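PDB 3SS6: acetyl-CoA acetyltransferase from Bacillus anthracis, which probably catalyses the reversible condensation of two acetyl-CoA molecules into acetoacetyl-CoA and CoA, as other acetyl-CoA acetyltransferases of the thiolase family do. Local coordinates for residues V34-E39 against Q200-T205; T10-S15 against A256-M261. One frame throughout, in Å; residues are numbered along the deposited sequence.

Overall arrangement
Contact 1 and contact 2 lie on the same side of the chain's centre, with their centres about 10 Å apart. The order along the chain is 10-15, 34-39, 200-205, 256-261, so both segments of contact 1 fall between those of contact 2. Contact 2 pairs strands 7-19 and 252-262, neighbouring strands of the large mixed sheet. Contact 1 lies over this pair, where helix 29-43 meets the 200-205 segment. The two contacts touch directly. Val-202 N and Gln-200 O make probable hydrogen bonds to the backbone of Arg-14, and Val-36 CG1 packs on Val-257 CG2. Together they join early and late parts of the N-terminal thiolase domain into one buried unit.

Contact 1 of 2, residues V34-E39 against Q200-T205; sequences VPVLQE and QIVPIT
The tightest point is the meeting of Pro-35 and Ile-204. Ile-204 CD1 lies only 3.5 Å from Pro-35 CG, closer than usual for two carbons. The two side chains cross at about a right angle. Ile-204 is folded at chi2 (-65°), which turns its tip to the helix although its CB does not point there. The same CD1 also lies 4.1 Å from Val-36 CG2, so it touches two successive helix residues. Val-202 sits against the helix between the Pro-35 carbonyl and the Glu-39 side chain, one turn further on. Its CG1 rests 3.8 Å from Pro-35 O, which already accepts the helical bond from Glu-39 N. No hydrogen bond joins the segments; the contact is apolar. In the layered alpha/beta fold of the thiolases, helix 29-43 covers one face of the large sheet, and 200-205 runs beside it into strand 204-207. Val-36 and Val-202 both reach down to Val-13 of strand 7-19, so this side is buried.

The Glu-39 side is partly exposed. Glu-39 meets Val-202 with its methylenes alone, CG lying 3.8 Å from Val-202 CG2. Its CG is anti to the backbone N (chi1 -180°), and the chain then bends at chi2 (65°). OE2 forms a salt bridge with Arg-43 of the same helix. A potassium ion about 7 Å from the side chain is too far to be bound by Glu-39.

Contact 2 of 2, residues T10-S15 against A256-M261; sequences TAAVRS and AVLVLM
Four backbone hydrogen bonds join strand segments 10-14 and 256-261, which run antiparallel at 172°. Val-13 and Val-257 form the regular hydrogen-bonded pair. Val-13 N donates to Val-257 O at 3.0 Å, and Val-257 N returns a bond to Val-13 O at 2.9 Å. Both are nearly straight and lie nearly along the C=O axis. At the Thr-10 end the pattern changes. Thr-10 N reaches Val-259 O at 2.8 Å, in the carbonyl plane. Val-259 N bonds to Ala-11 O at 3.0 Å, but from above the carbonyl plane. Thr-10 and Ala-11 thus both face Val-259, as in a beta bulge, and the buried Ala-11 N has no partner in the model. CA-H...O contacts fill in between, such as Leu-258 CA to Ala-11 O.

These are central strands of the mixed sheet in the thiolase fold, which has helices on both faces. Val-13 and Val-257 lie on the face that packs against helix 29-43; Arg-14, Ala-256 and Leu-258 lie on the face that packs against helix 352-370, and Leu-258 also touches helix 93-107.

Among side chains, Thr-10 OG1 comes closest, 3.4 Å from Val-259 CG1, as the two cross obliquely. OG1 takes the crowded position between N and the carbonyl carbon (chi1 61°). Ala-11 CB meets Val-259 CG2, and Arg-14 CB meets Ala-256 CB at 3.8 Å. Met-261 is bent at chi3 (67°), so its CE comes 3.7 Å from Thr-10 CG2, the two side chains crossing at about a right angle.

A potassium ion is close by, about 4 Å from the Ala-11 side chain.

Polar side chains find their partners largely outside the pair. Thr-10 OG1 is hydrogen-bonded to Gly-44 O. The extended Arg-14 leads away to Asp-218 (salt bridge), Gln-200 OE1 and Phe-197 (cation-pi), and its NH1 also donates to Ser-15 O.

Contact 1 of 2, residues V34-E39 against Q200-T205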
loop_
_atom_site.group_PDB
_atom_site.type_symbol
_atom_site.label_atom_id
_atom_site.label_comp_id
_atom_site.label_asym_id
_atom_site.label_seq_id
_atom_site.Cartn_x
_atom_site.Cartn_y
_atom_site.Cartn_z
ATOM N N VAL A 34 2.067 -27.255 10.300
ATOM C CA VAL A 34 3.211 -28.157 10.457
ATOM C C VAL A 34 3.205 -29.046 11.717
ATOM O O VAL A 34 3.279 -30.258 11.607
ATOM C CB VAL A 34 4.560 -27.400 10.312
ATOM C CG1 VAL A 34 5.696 -28.219 10.913
ATOM C CG2 VAL A 34 4.837 -27.086 8.827
ATOM N N PRO A 35 3.114 -28.452 12.920
ATOM C CA PRO A 35 3.229 -29.309 14.110
ATOM C C PRO A 35 2.056 -30.274 14.267
ATOM O O PRO A 35 2.211 -31.344 14.875
ATOM C CB PRO A 35 3.264 -28.308 15.279
ATOM C CG PRO A 35 2.698 -27.035 14.721
ATOM C CD PRO A 35 3.032 -27.018 13.253
ATOM N N VAL A 36 0.905 -29.889 13.728
ATOM C CA VAL A 36 -0.286 -30.730 13.787
ATOM C C VAL A 36 -0.180 -31.887 12.784
ATOM O O VAL A 36 -0.550 -33.030 13.096
ATOM C CB VAL A 36 -1.566 -29.887 13.597
ATOM C CG1 VAL A 36 -2.801 -30.755 13.714
ATOM C CG2 VAL A 36 -1.611 -28.786 14.653
ATOM N N LEU A 37 0.333 -31.598 11.589
ATOM C CA LEU A 37 0.650 -32.656 10.634
ATOM C C LEU A 37 1.618 -33.655 11.258
ATOM O O LEU A 37 1.435 -34.868 11.156
ATOM C CB LEU A 37 1.313 -32.070 9.392
ATOM C CG LEU A 37 0.391 -31.288 8.464
ATOM C CD1 LEU A 37 1.214 -30.599 7.381
ATOM C CD2 LEU A 37 -0.668 -32.205 7.841
ATOM N N GLN A 38 2.667 -33.135 11.890
ATOM C CA GLN A 38 3.681 -34.003 12.493
ATOM C C GLN A 38 3.119 -34.924 13.573
ATOM O O GLN A 38 3.397 -36.130 13.578
ATOM C CB GLN A 38 4.840 -33.170 13.043
ATOM C CG GLN A 38 5.642 -32.490 11.937
ATOM C CD GLN A 38 6.644 -31.477 12.468
ATOM O OE1 GLN A 38 6.427 -30.864 13.511
ATOM N NE2 GLN A 38 7.747 -31.297 11.747
ATOM N N GLU A 39 2.314 -34.361 14.470
ATOM C CA GLU A 39 1.756 -35.156 15.562
ATOM C C GLU A 39 0.726 -36.145 15.031
ATOM O O GLU A 39 0.650 -37.275 15.503
ATOM C CB GLU A 39 1.150 -34.254 16.643
ATOM C CG GLU A 39 0.551 -35.023 17.832
ATOM C CD GLU A 39 1.584 -35.811 18.644
ATOM O OE1 GLU A 39 2.798 -35.513 18.571
ATOM O OE2 GLU A 39 1.160 -36.734 19.376
ATOM N N GLN A 200 -6.753 -34.439 22.302
ATOM C CA GLN A 200 -6.834 -34.033 20.906
ATOM C C GLN A 200 -5.989 -32.808 20.557
ATOM O O GLN A 200 -5.707 -32.582 19.387
ATOM C CB GLN A 200 -8.287 -33.776 20.499
ATOM C CG GLN A 200 -8.868 -32.464 21.046
ATOM C CD GLN A 200 -10.378 -32.412 20.936
ATOM O OE1 GLN A 200 -10.934 -31.555 20.244
ATOM N NE2 GLN A 200 -11.057 -33.330 21.628
ATOM N N ILE A 201 -5.586 -32.032 21.559
ATOM C CA ILE A 201 -4.880 -30.773 21.302
ATOM C C ILE A 201 -3.376 -30.969 21.209
ATOM O O ILE A 201 -2.772 -31.667 22.037
ATOM C CB ILE A 201 -5.214 -29.690 22.362
ATOM C CG1 ILE A 201 -6.617 -29.126 22.110
ATOM C CG2 ILE A 201 -4.192 -28.546 22.318
ATOM C CD1 ILE A 201 -7.116 -28.168 23.192
ATOM N N VAL A 202 -2.797 -30.380 20.168
ATOM C CA VAL A 202 -1.355 -30.349 19.948
ATOM C C VAL A 202 -0.873 -28.941 20.266
ATOM O O VAL A 202 -1.284 -27.986 19.615
ATOM C CB VAL A 202 -1.046 -30.613 18.467
ATOM C CG1 VAL A 202 0.445 -30.555 18.198
ATOM C CG2 VAL A 202 -1.630 -31.966 18.032
ATOM N N PRO A 203 -0.005 -28.798 21.275
ATOM C CA PRO A 203 0.461 -27.447 21.609
ATOM C C PRO A 203 1.322 -26.870 20.497
ATOM O O PRO A 203 2.067 -27.598 19.832
ATOM C CB PRO A 203 1.298 -27.664 22.873
ATOM C CG PRO A 203 1.666 -29.109 22.844
ATOM C CD PRO A 203 0.502 -29.809 22.216
ATOM N N ILE A 204 1.210 -25.565 20.287
ATOM C CA ILE A 204 1.981 -24.901 19.249
ATOM C C ILE A 204 3.033 -24.046 19.930
ATOM O O ILE A 204 2.714 -23.303 20.852
ATOM C CB ILE A 204 1.089 -23.969 18.416
ATOM C CG1 ILE A 204 -0.132 -24.730 17.864
ATOM C CG2 ILE A 204 1.903 -23.281 17.300
ATOM C CD1 ILE A 204 0.221 -25.835 16.876
ATOM N N THR A 205 4.283 -24.153 19.481
ATOM C CA THR A 205 5.343 -23.308 20.026
ATOM C C THR A 205 5.563 -22.161 19.061
ATOM O O THR A 205 5.900 -22.381 17.896
ATOM C CB THR A 205 6.659 -24.088 20.251
ATOM O OG1 THR A 205 6.458 -25.113 21.235
ATOM C CG2 THR A 205 7.760 -23.143 20.742
#

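Contact 2 of 2, residues T10-S15 against A256-M261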
loop_
_atom_site.group_PDB
_atom_site.type_symbol
_atom_site.label_atom_id
_atom_site.label_comp_id
_atom_site.label_asym_id
_atom_site.label_seq_id
_atom_site.Cartn_x
_atom_site.Cartn_y
_atom_site.Cartn_z
ATOM N N THR A 10 -7.391 -42.968 11.777
ATOM C CA THR A 10 -6.523 -43.516 12.831
ATOM C C THR A 10 -5.953 -42.489 13.815
ATOM O O THR A 10 -5.388 -42.865 14.857
ATOM C CB THR A 10 -5.364 -44.333 12.224
ATOM O OG1 THR A 10 -4.563 -43.485 11.395
ATOM C CG2 THR A 10 -5.910 -45.497 11.400
ATOM N N ALA A 11 -6.089 -41.208 13.487
ATOM C CA ALA A 11 -5.664 -40.132 14.377
ATOM C C ALA A 11 -6.494 -38.912 14.047
ATOM O O ALA A 11 -6.937 -38.751 12.906
ATOM C CB ALA A 11 -4.168 -39.814 14.209
ATOM N N ALA A 12 -6.714 -38.067 15.050
ATOM C CA ALA A 12 -7.501 -36.858 14.863
ATOM C C ALA A 12 -7.042 -35.846 15.897
ATOM O O ALA A 12 -7.301 -36.012 17.090
ATOM C CB ALA A 12 -8.983 -37.165 15.032
ATOM N N VAL A 13 -6.338 -34.816 15.444
ATOM C CA VAL A 13 -5.737 -33.851 16.361
ATOM C C VAL A 13 -5.923 -32.426 15.860
ATOM O O VAL A 13 -6.230 -32.211 14.689
ATOM C CB VAL A 13 -4.237 -34.120 16.574
ATOM C CG1 VAL A 13 -4.039 -35.410 17.371
ATOM C CG2 VAL A 13 -3.495 -34.172 15.238
ATOM N N ARG A 14 -5.732 -31.450 16.745
ATOM C CA ARG A 14 -5.893 -30.056 16.339
ATOM C C ARG A 14 -5.022 -29.153 17.180
ATOM O O ARG A 14 -4.628 -29.517 18.273
ATOM C CB ARG A 14 -7.351 -29.629 16.508
ATOM C CG ARG A 14 -7.850 -29.674 17.977
ATOM C CD ARG A 14 -9.279 -29.113 18.052
ATOM N NE ARG A 14 -9.880 -29.013 19.392
ATOM C CZ ARG A 14 -9.753 -27.958 20.203
ATOM N NH1 ARG A 14 -8.982 -26.918 19.864
ATOM N NH2 ARG A 14 -10.395 -27.943 21.368
ATOM N N SER A 15 -4.715 -27.966 16.670
ATOM C CA SER A 15 -4.106 -26.952 17.528
ATOM C C SER A 15 -5.188 -26.456 18.479
ATOM O O SER A 15 -6.380 -26.674 18.234
ATOM C CB SER A 15 -3.600 -25.780 16.677
ATOM O OG SER A 15 -4.689 -25.040 16.129
ATOM N N ALA A 256 -6.283 -28.359 12.057
ATOM C CA ALA A 256 -6.812 -29.644 12.509
ATOM C C ALA A 256 -6.586 -30.684 11.424
ATOM O O ALA A 256 -6.784 -30.402 10.243
ATOM C CB ALA A 256 -8.302 -29.522 12.835
ATOM N N VAL A 257 -6.177 -31.888 11.822
ATOM C CA VAL A 257 -5.673 -32.872 10.869
ATOM C C VAL A 257 -6.140 -34.268 11.282
ATOM O O VAL A 257 -6.124 -34.596 12.466
ATOM C CB VAL A 257 -4.113 -32.847 10.876
ATOM C CG1 VAL A 257 -3.543 -33.924 10.015
ATOM C CG2 VAL A 257 -3.592 -31.475 10.394
ATOM N N LEU A 258 -6.572 -35.067 10.309
ATOM C CA LEU A 258 -6.873 -36.478 10.545
ATOM C C LEU A 258 -5.913 -37.323 9.717
ATOM O O LEU A 258 -5.466 -36.899 8.650
ATOM C CB LEU A 258 -8.299 -36.816 10.103
ATOM C CG LEU A 258 -9.501 -36.370 10.933
ATOM C CD1 LEU A 258 -9.539 -34.850 11.059
ATOM C CD2 LEU A 258 -10.745 -36.898 10.239
ATOM N N VAL A 259 -5.618 -38.534 10.192
ATOM C CA VAL A 259 -4.947 -39.514 9.347
ATOM C C VAL A 259 -6.010 -40.521 8.923
ATOM O O VAL A 259 -6.709 -41.093 9.771
ATOM C CB VAL A 259 -3.797 -40.250 10.081
ATOM C CG1 VAL A 259 -3.203 -41.339 9.178
ATOM C CG2 VAL A 259 -2.711 -39.249 10.522
ATOM N N LEU A 260 -6.158 -40.701 7.613
ATOM C CA LEU A 260 -7.147 -41.624 7.071
ATOM C C LEU A 260 -6.447 -42.699 6.266
ATOM O O LEU A 260 -5.417 -42.441 5.640
ATOM C CB LEU A 260 -8.136 -40.876 6.161
ATOM C CG LEU A 260 -8.922 -39.735 6.809
ATOM C CD1 LEU A 260 -8.236 -38.360 6.583
ATOM C CD2 LEU A 260 -10.330 -39.712 6.253
ATOM N N MET A 261 -7.007 -43.909 6.257
ATOM C CA MET A 261 -6.450 -44.963 5.421
ATOM C C MET A 261 -7.542 -45.982 5.099
ATOM O O MET A 261 -8.643 -45.911 5.640
ATOM C CB MET A 261 -5.252 -45.637 6.114
ATOM C CG MET A 261 -5.623 -46.385 7.404
ATOM S SD MET A 261 -4.167 -47.087 8.226
ATOM C CE MET A 261 -3.321 -45.572 8.714
#